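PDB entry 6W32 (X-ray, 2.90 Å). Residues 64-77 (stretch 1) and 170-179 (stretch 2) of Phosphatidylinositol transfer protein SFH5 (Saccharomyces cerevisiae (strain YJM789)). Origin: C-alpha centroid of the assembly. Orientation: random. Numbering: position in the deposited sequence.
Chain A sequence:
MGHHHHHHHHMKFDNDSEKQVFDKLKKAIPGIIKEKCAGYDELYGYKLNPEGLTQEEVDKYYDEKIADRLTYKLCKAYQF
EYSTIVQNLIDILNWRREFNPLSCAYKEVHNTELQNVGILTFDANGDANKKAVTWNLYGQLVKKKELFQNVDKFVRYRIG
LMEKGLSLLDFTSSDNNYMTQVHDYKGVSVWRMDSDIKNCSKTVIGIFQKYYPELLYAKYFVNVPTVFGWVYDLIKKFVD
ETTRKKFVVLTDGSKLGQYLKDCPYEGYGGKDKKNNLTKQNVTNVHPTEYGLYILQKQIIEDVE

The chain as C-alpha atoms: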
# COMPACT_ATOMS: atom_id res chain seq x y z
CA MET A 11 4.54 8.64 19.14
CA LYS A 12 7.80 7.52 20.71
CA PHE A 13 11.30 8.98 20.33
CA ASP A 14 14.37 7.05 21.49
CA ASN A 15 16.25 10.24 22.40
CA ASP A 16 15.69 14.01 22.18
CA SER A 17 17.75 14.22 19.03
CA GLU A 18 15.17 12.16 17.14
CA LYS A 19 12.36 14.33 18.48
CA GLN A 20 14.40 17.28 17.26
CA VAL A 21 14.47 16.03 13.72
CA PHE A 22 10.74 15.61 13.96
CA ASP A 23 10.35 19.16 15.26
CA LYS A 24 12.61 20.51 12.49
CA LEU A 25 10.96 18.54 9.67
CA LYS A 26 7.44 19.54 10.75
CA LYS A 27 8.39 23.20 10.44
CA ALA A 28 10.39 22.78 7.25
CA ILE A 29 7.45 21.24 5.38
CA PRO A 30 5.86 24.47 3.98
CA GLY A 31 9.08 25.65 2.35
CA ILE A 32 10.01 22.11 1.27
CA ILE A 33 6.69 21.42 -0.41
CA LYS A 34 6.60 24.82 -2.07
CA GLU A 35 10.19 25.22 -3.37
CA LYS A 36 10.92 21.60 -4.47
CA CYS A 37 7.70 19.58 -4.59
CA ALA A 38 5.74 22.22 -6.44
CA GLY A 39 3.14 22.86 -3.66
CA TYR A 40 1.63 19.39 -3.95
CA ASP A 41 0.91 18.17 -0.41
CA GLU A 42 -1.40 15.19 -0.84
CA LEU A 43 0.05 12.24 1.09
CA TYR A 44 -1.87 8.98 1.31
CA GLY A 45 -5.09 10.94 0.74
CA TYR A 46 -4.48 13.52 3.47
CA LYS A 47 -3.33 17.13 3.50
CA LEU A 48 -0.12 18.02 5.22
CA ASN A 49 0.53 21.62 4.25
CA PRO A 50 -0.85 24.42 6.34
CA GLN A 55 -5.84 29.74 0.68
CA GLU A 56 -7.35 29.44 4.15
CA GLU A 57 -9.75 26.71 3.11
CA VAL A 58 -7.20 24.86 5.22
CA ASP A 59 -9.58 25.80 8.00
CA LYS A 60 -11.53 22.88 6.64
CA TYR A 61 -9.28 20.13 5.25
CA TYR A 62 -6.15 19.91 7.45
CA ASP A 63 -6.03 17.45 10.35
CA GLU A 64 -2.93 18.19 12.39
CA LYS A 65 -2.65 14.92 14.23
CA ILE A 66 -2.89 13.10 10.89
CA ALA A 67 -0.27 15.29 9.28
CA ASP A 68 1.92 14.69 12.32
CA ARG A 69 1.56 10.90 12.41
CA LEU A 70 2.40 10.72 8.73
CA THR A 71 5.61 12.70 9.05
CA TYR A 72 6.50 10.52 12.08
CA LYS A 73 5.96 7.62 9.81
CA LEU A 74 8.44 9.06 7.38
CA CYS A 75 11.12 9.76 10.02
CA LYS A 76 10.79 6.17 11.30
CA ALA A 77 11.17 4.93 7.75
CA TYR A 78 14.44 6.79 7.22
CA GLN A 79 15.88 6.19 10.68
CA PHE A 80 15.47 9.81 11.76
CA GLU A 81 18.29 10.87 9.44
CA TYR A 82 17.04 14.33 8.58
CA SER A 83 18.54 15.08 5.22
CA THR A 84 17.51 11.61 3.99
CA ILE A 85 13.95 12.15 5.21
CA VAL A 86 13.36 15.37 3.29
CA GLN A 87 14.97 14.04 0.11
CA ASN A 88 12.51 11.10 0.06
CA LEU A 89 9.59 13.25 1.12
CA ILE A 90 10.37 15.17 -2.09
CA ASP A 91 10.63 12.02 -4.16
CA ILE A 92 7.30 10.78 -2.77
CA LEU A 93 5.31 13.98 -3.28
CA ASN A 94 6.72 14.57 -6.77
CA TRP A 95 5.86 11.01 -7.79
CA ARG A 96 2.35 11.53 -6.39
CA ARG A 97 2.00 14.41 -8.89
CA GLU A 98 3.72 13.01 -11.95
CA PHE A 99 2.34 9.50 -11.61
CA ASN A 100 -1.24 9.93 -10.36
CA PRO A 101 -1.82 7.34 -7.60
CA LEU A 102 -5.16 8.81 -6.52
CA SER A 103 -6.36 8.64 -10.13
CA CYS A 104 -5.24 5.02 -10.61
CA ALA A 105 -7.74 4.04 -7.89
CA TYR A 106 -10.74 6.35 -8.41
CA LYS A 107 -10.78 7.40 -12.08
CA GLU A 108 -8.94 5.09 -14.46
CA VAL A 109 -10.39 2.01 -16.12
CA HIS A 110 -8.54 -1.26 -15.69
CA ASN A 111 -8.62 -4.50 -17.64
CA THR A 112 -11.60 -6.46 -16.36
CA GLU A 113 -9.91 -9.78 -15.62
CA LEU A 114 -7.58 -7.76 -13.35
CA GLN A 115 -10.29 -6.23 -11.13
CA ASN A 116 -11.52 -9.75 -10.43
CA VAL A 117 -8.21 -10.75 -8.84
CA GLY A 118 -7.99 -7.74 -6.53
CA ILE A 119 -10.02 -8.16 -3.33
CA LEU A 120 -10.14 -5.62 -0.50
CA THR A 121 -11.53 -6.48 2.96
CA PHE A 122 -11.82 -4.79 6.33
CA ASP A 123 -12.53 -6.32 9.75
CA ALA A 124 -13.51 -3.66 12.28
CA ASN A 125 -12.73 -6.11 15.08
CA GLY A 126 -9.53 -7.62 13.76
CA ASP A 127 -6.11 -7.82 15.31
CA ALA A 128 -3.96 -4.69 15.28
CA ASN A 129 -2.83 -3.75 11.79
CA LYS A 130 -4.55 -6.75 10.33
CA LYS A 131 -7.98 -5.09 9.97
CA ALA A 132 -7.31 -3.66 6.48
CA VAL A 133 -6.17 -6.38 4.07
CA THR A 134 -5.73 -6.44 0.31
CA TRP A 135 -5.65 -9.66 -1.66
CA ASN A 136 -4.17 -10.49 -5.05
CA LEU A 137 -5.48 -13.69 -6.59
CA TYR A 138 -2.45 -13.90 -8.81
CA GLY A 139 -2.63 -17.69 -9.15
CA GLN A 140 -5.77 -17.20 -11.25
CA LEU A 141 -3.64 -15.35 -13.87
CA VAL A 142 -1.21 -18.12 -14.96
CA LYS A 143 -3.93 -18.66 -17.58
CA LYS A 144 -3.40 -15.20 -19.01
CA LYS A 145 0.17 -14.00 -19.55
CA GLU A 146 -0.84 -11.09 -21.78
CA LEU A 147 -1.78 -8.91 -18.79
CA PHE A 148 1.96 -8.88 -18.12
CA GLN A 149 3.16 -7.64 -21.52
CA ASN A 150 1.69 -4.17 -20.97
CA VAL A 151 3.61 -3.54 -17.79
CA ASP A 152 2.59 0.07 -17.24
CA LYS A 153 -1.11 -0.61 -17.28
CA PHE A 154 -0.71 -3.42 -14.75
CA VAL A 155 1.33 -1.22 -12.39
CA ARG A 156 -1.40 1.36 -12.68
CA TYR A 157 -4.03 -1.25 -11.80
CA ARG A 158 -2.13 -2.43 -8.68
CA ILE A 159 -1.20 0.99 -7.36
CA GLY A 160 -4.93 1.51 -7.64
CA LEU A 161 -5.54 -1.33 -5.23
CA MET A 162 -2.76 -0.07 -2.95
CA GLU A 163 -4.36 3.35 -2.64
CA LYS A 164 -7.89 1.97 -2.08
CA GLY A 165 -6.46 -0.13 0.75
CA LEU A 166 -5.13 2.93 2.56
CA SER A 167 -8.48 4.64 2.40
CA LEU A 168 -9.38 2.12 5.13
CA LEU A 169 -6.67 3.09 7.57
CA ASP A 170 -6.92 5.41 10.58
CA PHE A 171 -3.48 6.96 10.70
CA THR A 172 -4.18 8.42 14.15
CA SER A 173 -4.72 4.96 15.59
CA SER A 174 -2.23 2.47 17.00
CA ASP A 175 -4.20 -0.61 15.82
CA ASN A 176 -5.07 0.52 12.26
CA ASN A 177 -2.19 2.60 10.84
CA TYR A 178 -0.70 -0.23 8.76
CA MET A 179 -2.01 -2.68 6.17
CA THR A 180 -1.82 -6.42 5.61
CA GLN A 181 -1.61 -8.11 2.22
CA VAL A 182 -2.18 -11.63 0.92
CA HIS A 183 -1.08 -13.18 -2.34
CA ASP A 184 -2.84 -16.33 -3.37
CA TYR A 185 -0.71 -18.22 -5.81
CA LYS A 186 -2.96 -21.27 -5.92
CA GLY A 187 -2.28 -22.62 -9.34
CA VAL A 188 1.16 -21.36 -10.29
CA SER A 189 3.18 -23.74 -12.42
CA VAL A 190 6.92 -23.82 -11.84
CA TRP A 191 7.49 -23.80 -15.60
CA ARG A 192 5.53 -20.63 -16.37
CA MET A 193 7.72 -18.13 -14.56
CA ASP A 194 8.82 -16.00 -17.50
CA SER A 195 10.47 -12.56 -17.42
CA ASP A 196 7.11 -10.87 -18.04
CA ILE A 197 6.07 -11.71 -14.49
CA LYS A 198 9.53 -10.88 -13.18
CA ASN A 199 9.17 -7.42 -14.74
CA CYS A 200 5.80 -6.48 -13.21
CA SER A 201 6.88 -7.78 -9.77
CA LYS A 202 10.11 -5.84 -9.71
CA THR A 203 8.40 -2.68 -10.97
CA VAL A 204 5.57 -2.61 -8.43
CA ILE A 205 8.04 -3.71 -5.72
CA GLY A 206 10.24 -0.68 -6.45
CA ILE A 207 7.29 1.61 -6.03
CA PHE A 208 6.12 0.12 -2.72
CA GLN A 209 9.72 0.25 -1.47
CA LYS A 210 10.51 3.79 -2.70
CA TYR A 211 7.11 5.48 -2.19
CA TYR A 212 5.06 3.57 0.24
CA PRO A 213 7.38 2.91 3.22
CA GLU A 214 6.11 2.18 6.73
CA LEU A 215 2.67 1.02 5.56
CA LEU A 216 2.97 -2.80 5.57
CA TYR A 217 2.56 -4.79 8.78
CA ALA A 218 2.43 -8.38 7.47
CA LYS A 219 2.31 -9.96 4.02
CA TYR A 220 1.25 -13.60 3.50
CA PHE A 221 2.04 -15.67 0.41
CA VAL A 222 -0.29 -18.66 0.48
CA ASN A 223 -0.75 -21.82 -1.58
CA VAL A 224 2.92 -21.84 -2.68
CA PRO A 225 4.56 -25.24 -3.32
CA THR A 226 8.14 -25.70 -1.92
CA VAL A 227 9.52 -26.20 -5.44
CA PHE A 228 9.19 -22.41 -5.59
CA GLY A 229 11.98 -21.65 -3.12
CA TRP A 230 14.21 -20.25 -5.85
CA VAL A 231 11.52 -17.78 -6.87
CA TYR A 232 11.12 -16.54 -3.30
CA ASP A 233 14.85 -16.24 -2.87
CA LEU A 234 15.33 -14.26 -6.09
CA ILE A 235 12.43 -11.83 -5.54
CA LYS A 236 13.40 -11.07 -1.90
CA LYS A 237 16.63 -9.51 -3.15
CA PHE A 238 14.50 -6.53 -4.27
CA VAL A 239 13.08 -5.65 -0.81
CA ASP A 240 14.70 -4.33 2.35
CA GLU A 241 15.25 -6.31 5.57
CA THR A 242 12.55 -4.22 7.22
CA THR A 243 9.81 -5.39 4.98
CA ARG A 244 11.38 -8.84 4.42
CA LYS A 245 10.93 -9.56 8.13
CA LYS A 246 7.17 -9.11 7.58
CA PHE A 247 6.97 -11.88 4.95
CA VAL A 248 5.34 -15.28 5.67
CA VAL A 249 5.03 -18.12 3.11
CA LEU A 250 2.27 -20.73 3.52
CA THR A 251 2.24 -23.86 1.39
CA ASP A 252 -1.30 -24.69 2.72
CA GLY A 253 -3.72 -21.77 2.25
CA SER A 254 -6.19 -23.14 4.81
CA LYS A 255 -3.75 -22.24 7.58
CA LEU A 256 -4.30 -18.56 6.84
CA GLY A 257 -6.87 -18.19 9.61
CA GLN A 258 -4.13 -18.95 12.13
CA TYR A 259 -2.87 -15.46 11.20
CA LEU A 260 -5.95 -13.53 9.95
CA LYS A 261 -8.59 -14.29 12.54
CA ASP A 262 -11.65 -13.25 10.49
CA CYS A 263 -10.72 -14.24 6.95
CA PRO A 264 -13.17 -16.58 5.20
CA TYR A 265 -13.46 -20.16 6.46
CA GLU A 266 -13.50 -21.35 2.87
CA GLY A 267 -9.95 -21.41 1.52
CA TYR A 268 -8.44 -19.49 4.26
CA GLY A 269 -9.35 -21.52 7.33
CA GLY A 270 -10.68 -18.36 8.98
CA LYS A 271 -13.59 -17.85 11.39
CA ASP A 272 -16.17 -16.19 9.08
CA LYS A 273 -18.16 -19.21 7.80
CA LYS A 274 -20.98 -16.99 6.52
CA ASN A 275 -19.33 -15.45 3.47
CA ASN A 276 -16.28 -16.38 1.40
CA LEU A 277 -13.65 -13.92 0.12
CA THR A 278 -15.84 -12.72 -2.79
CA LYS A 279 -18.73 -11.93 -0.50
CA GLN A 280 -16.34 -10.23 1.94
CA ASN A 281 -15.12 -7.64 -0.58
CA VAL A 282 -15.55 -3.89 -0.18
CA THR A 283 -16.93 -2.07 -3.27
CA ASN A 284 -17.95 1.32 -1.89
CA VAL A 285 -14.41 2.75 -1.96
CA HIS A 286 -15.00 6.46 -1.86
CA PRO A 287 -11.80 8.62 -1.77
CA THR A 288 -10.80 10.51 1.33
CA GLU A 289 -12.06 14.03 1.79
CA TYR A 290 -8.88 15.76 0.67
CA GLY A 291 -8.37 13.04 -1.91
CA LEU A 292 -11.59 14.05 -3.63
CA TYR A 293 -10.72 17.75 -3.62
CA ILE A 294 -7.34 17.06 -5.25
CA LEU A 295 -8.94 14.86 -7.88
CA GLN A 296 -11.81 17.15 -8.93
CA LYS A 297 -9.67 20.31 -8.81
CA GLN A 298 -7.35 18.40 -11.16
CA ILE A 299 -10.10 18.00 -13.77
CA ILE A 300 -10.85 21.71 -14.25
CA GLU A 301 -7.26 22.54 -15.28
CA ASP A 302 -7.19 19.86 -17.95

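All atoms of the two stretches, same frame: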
# COMPACT_ATOMS: atom_id res chain seq x y z
N GLU A 64 -4.31 18.09 11.94
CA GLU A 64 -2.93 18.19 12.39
C GLU A 64 -2.41 16.87 12.92
O GLU A 64 -1.27 16.47 12.63
CB GLU A 64 -2.77 19.27 13.44
CG GLU A 64 -1.30 19.60 13.61
CD GLU A 64 -1.06 20.70 14.60
OE1 GLU A 64 -1.77 20.77 15.62
OE2 GLU A 64 -0.14 21.49 14.35
N LYS A 65 -3.21 16.17 13.74
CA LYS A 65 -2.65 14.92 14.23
C LYS A 65 -2.45 13.92 13.11
O LYS A 65 -1.57 13.06 13.24
CB LYS A 65 -3.46 14.31 15.39
CG LYS A 65 -4.96 14.43 15.34
CD LYS A 65 -5.61 13.48 16.40
CE LYS A 65 -5.97 12.10 15.81
NZ LYS A 65 -7.34 12.00 15.18
N ILE A 66 -3.16 14.03 11.99
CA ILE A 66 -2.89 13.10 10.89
C ILE A 66 -1.63 13.51 10.16
O ILE A 66 -0.78 12.68 9.82
CB ILE A 66 -4.07 12.99 9.93
CG1 ILE A 66 -5.30 12.43 10.64
CG2 ILE A 66 -3.68 12.09 8.78
CD1 ILE A 66 -6.42 11.93 9.71
N ALA A 67 -1.50 14.79 9.87
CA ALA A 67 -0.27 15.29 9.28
C ALA A 67 0.92 14.92 10.15
O ALA A 67 1.97 14.51 9.65
CB ALA A 67 -0.38 16.80 9.08
N ASP A 68 0.77 14.99 11.47
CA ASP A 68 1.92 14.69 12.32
C ASP A 68 2.25 13.19 12.35
O ASP A 68 3.42 12.82 12.30
CB ASP A 68 1.67 15.25 13.72
CG ASP A 68 1.81 16.78 13.75
OD1 ASP A 68 1.65 17.35 14.86
OD2 ASP A 68 2.07 17.39 12.68
N ARG A 69 1.24 12.32 12.42
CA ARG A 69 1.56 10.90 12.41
C ARG A 69 2.21 10.50 11.10
O ARG A 69 3.08 9.63 11.07
CB ARG A 69 0.33 10.03 12.67
CG ARG A 69 -0.56 10.49 13.79
CD ARG A 69 0.05 10.33 15.16
NE ARG A 69 -0.03 8.95 15.64
CZ ARG A 69 1.03 8.22 16.00
NH1 ARG A 69 0.88 6.96 16.44
NH2 ARG A 69 2.25 8.77 15.93
N LEU A 70 1.80 11.11 10.00
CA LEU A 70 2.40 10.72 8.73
C LEU A 70 3.85 11.18 8.63
O LEU A 70 4.70 10.45 8.10
CB LEU A 70 1.56 11.21 7.56
CG LEU A 70 0.20 10.51 7.41
CD1 LEU A 70 -0.57 11.20 6.35
CD2 LEU A 70 0.37 9.07 7.04
N THR A 71 4.19 12.37 9.14
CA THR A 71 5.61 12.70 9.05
C THR A 71 6.43 11.88 10.05
O THR A 71 7.58 11.54 9.74
CB THR A 71 5.85 14.22 9.18
OG1 THR A 71 6.01 14.59 10.54
CG2 THR A 71 4.72 14.99 8.63
N TYR A 72 5.86 11.52 11.21
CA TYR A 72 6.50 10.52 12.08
C TYR A 72 6.81 9.24 11.32
O TYR A 72 7.95 8.75 11.30
CB TYR A 72 5.60 10.18 13.28
CG TYR A 72 6.28 9.22 14.26
CD1 TYR A 72 7.10 9.71 15.29
CD2 TYR A 72 6.13 7.84 14.14
CE1 TYR A 72 7.73 8.87 16.16
CE2 TYR A 72 6.79 7.00 15.00
CZ TYR A 72 7.58 7.52 16.01
OH TYR A 72 8.23 6.67 16.90
N LYS A 73 5.86 8.82 10.55
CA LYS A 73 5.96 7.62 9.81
C LYS A 73 7.12 7.73 8.88
O LYS A 73 7.77 6.78 8.62
CB LYS A 73 4.70 7.46 9.02
CG LYS A 73 4.46 6.09 8.51
CD LYS A 73 3.07 6.02 7.97
CE LYS A 73 2.14 5.53 9.03
NZ LYS A 73 2.30 4.07 9.07
N LEU A 74 7.35 8.90 8.34
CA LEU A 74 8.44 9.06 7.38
C LEU A 74 9.81 9.17 8.06
O LEU A 74 10.81 8.67 7.52
CB LEU A 74 8.17 10.27 6.47
CG LEU A 74 7.49 10.04 5.12
CD1 LEU A 74 6.94 11.34 4.59
CD2 LEU A 74 8.51 9.47 4.19
N CYS A 75 9.88 9.81 9.23
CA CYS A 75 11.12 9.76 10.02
C CYS A 75 11.50 8.34 10.41
O CYS A 75 12.67 7.94 10.25
CB CYS A 75 10.95 10.60 11.29
SG CYS A 75 10.34 12.34 11.01
N LYS A 76 10.53 7.57 10.95
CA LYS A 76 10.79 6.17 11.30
C LYS A 76 11.32 5.39 10.11
O LYS A 76 12.26 4.60 10.23
CB LYS A 76 9.51 5.55 11.81
CG LYS A 76 9.70 4.31 12.66
CD LYS A 76 8.53 3.30 12.60
CE LYS A 76 9.02 1.88 13.00
NZ LYS A 76 10.46 1.59 12.60
N ALA A 77 10.73 5.62 8.95
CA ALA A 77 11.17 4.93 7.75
C ALA A 77 12.63 5.21 7.41
O ALA A 77 13.32 4.35 6.86
CB ALA A 77 10.27 5.34 6.59
N ASP A 170 -6.75 4.30 9.64
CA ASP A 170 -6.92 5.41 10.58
C ASP A 170 -5.52 5.75 11.08
O ASP A 170 -5.02 5.15 12.04
CB ASP A 170 -7.84 5.02 11.73
CG ASP A 170 -8.13 6.18 12.67
OD1 ASP A 170 -7.27 7.10 12.80
OD2 ASP A 170 -9.23 6.16 13.28
N PHE A 171 -4.88 6.71 10.42
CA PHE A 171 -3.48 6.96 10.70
C PHE A 171 -3.26 7.47 12.11
O PHE A 171 -2.13 7.34 12.62
CB PHE A 171 -2.94 7.93 9.68
CG PHE A 171 -2.75 7.32 8.34
CD1 PHE A 171 -2.00 6.17 8.20
CD2 PHE A 171 -3.34 7.87 7.21
CE1 PHE A 171 -1.82 5.60 6.96
CE2 PHE A 171 -3.17 7.29 5.96
CZ PHE A 171 -2.40 6.17 5.83
N THR A 172 -4.30 8.01 12.75
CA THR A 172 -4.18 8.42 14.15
C THR A 172 -4.18 7.24 15.11
O THR A 172 -3.82 7.42 16.28
CB THR A 172 -5.31 9.36 14.55
OG1 THR A 172 -6.49 8.59 14.82
CG2 THR A 172 -5.59 10.32 13.46
N SER A 173 -4.58 6.06 14.67
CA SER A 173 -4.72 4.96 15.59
C SER A 173 -3.40 4.21 15.77
O SER A 173 -2.42 4.41 15.04
CB SER A 173 -5.82 4.02 15.12
OG SER A 173 -5.30 3.03 14.26
N SER A 174 -3.37 3.35 16.77
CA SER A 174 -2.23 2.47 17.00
C SER A 174 -2.51 1.04 16.53
O SER A 174 -1.56 0.26 16.36
CB SER A 174 -1.87 2.47 18.47
OG SER A 174 -3.05 2.59 19.24
N ASP A 175 -3.78 0.70 16.29
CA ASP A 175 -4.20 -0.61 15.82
C ASP A 175 -4.67 -0.62 14.36
O ASP A 175 -5.13 -1.67 13.89
CB ASP A 175 -5.31 -1.18 16.73
CG ASP A 175 -6.61 -0.36 16.68
OD1 ASP A 175 -6.60 0.77 16.16
OD2 ASP A 175 -7.66 -0.86 17.17
N ASN A 176 -4.64 0.51 13.66
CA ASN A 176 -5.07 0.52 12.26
C ASN A 176 -4.30 1.53 11.41
O ASN A 176 -4.88 2.15 10.52
CB ASN A 176 -6.57 0.78 12.14
CG ASN A 176 -7.12 0.27 10.83
OD1 ASN A 176 -6.81 -0.86 10.42
ND2 ASN A 176 -7.88 1.13 10.13
N ASN A 177 -3.01 1.73 11.68
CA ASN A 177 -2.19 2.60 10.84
C ASN A 177 -1.21 1.82 9.98
O ASN A 177 -0.18 2.37 9.57
CB ASN A 177 -1.45 3.63 11.69
CG ASN A 177 -0.72 3.01 12.86
OD1 ASN A 177 -0.86 1.82 13.10
ND2 ASN A 177 0.03 3.81 13.61
N TYR A 178 -1.47 0.54 9.72
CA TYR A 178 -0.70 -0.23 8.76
C TYR A 178 -1.67 -1.19 8.09
O TYR A 178 -2.79 -1.39 8.55
CB TYR A 178 0.43 -1.04 9.40
CG TYR A 178 1.62 -0.28 9.94
CD1 TYR A 178 1.55 0.42 11.12
CD2 TYR A 178 2.85 -0.35 9.30
CE1 TYR A 178 2.65 1.07 11.61
CE2 TYR A 178 3.95 0.31 9.79
CZ TYR A 178 3.85 1.02 10.94
OH TYR A 178 4.94 1.69 11.45
N MET A 179 -1.19 -1.83 7.03
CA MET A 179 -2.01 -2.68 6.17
C MET A 179 -1.46 -4.11 6.21
O MET A 179 -0.31 -4.34 6.59
CB MET A 179 -1.99 -2.15 4.74
CG MET A 179 -2.98 -2.73 3.74
SD MET A 179 -2.92 -1.69 2.25
CE MET A 179 -1.14 -1.61 2.17

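Residues 64-77 form a helix, and residues 170-179 pack against one side of it as an irregular segment that opens with a type I beta turn from Asp 170 to Ser 173. The contact buries 511 Å², both sides summed. The nearest CA atoms across the contact are those of Ile 66 and Thr 172, 5.8 Å apart.

One hydrogen bond joins the stretches. Lys 73 NZ donates to the backbone carbonyl Asn 177 O at 3.0 Å. The same ammonium makes a cation-pi contact. Lys 73 NZ lies 4.0 Å from the centroid of the Tyr 178 ring and 14° off the ring normal, so the charge sits over the ring face. The amine also has a hydrogen bond elsewhere in the structure.

Apolar contacts centre on Phe 171. Leu 70 CD2 is 3.8 Å from the centroid of the Phe 171 ring and 9° off its normal, a CH-pi contact over one face. One turn earlier, Ile 66 CG2 lies 4.3 Å from Phe 171 CB. Ile 66 CG1 also approaches Thr 172 CG2 at 3.5 Å.

Arg 69 points toward the loop and packs against its backbone. Arg 69 CB is 3.6 Å from Phe 171 O. The guanidinium has Thr 172 O near its plane, at the edge, but Arg 69 NE to Thr 172 O is 4.1 Å, too long for a hydrogen bond.

Hydrogen bonds within the second stretch hold the turn in shape. Ser 173 N donates to Asp 170 O at 2.8 Å, and Ser 173 OG donates to the same Asp 170 O at 3.1 Å. Thr 172 OG1 donates to Asp 170 OD1 at 2.6 Å. Thr 172 N adds a weak bond to Asp 170 OD1 at 3.1 Å.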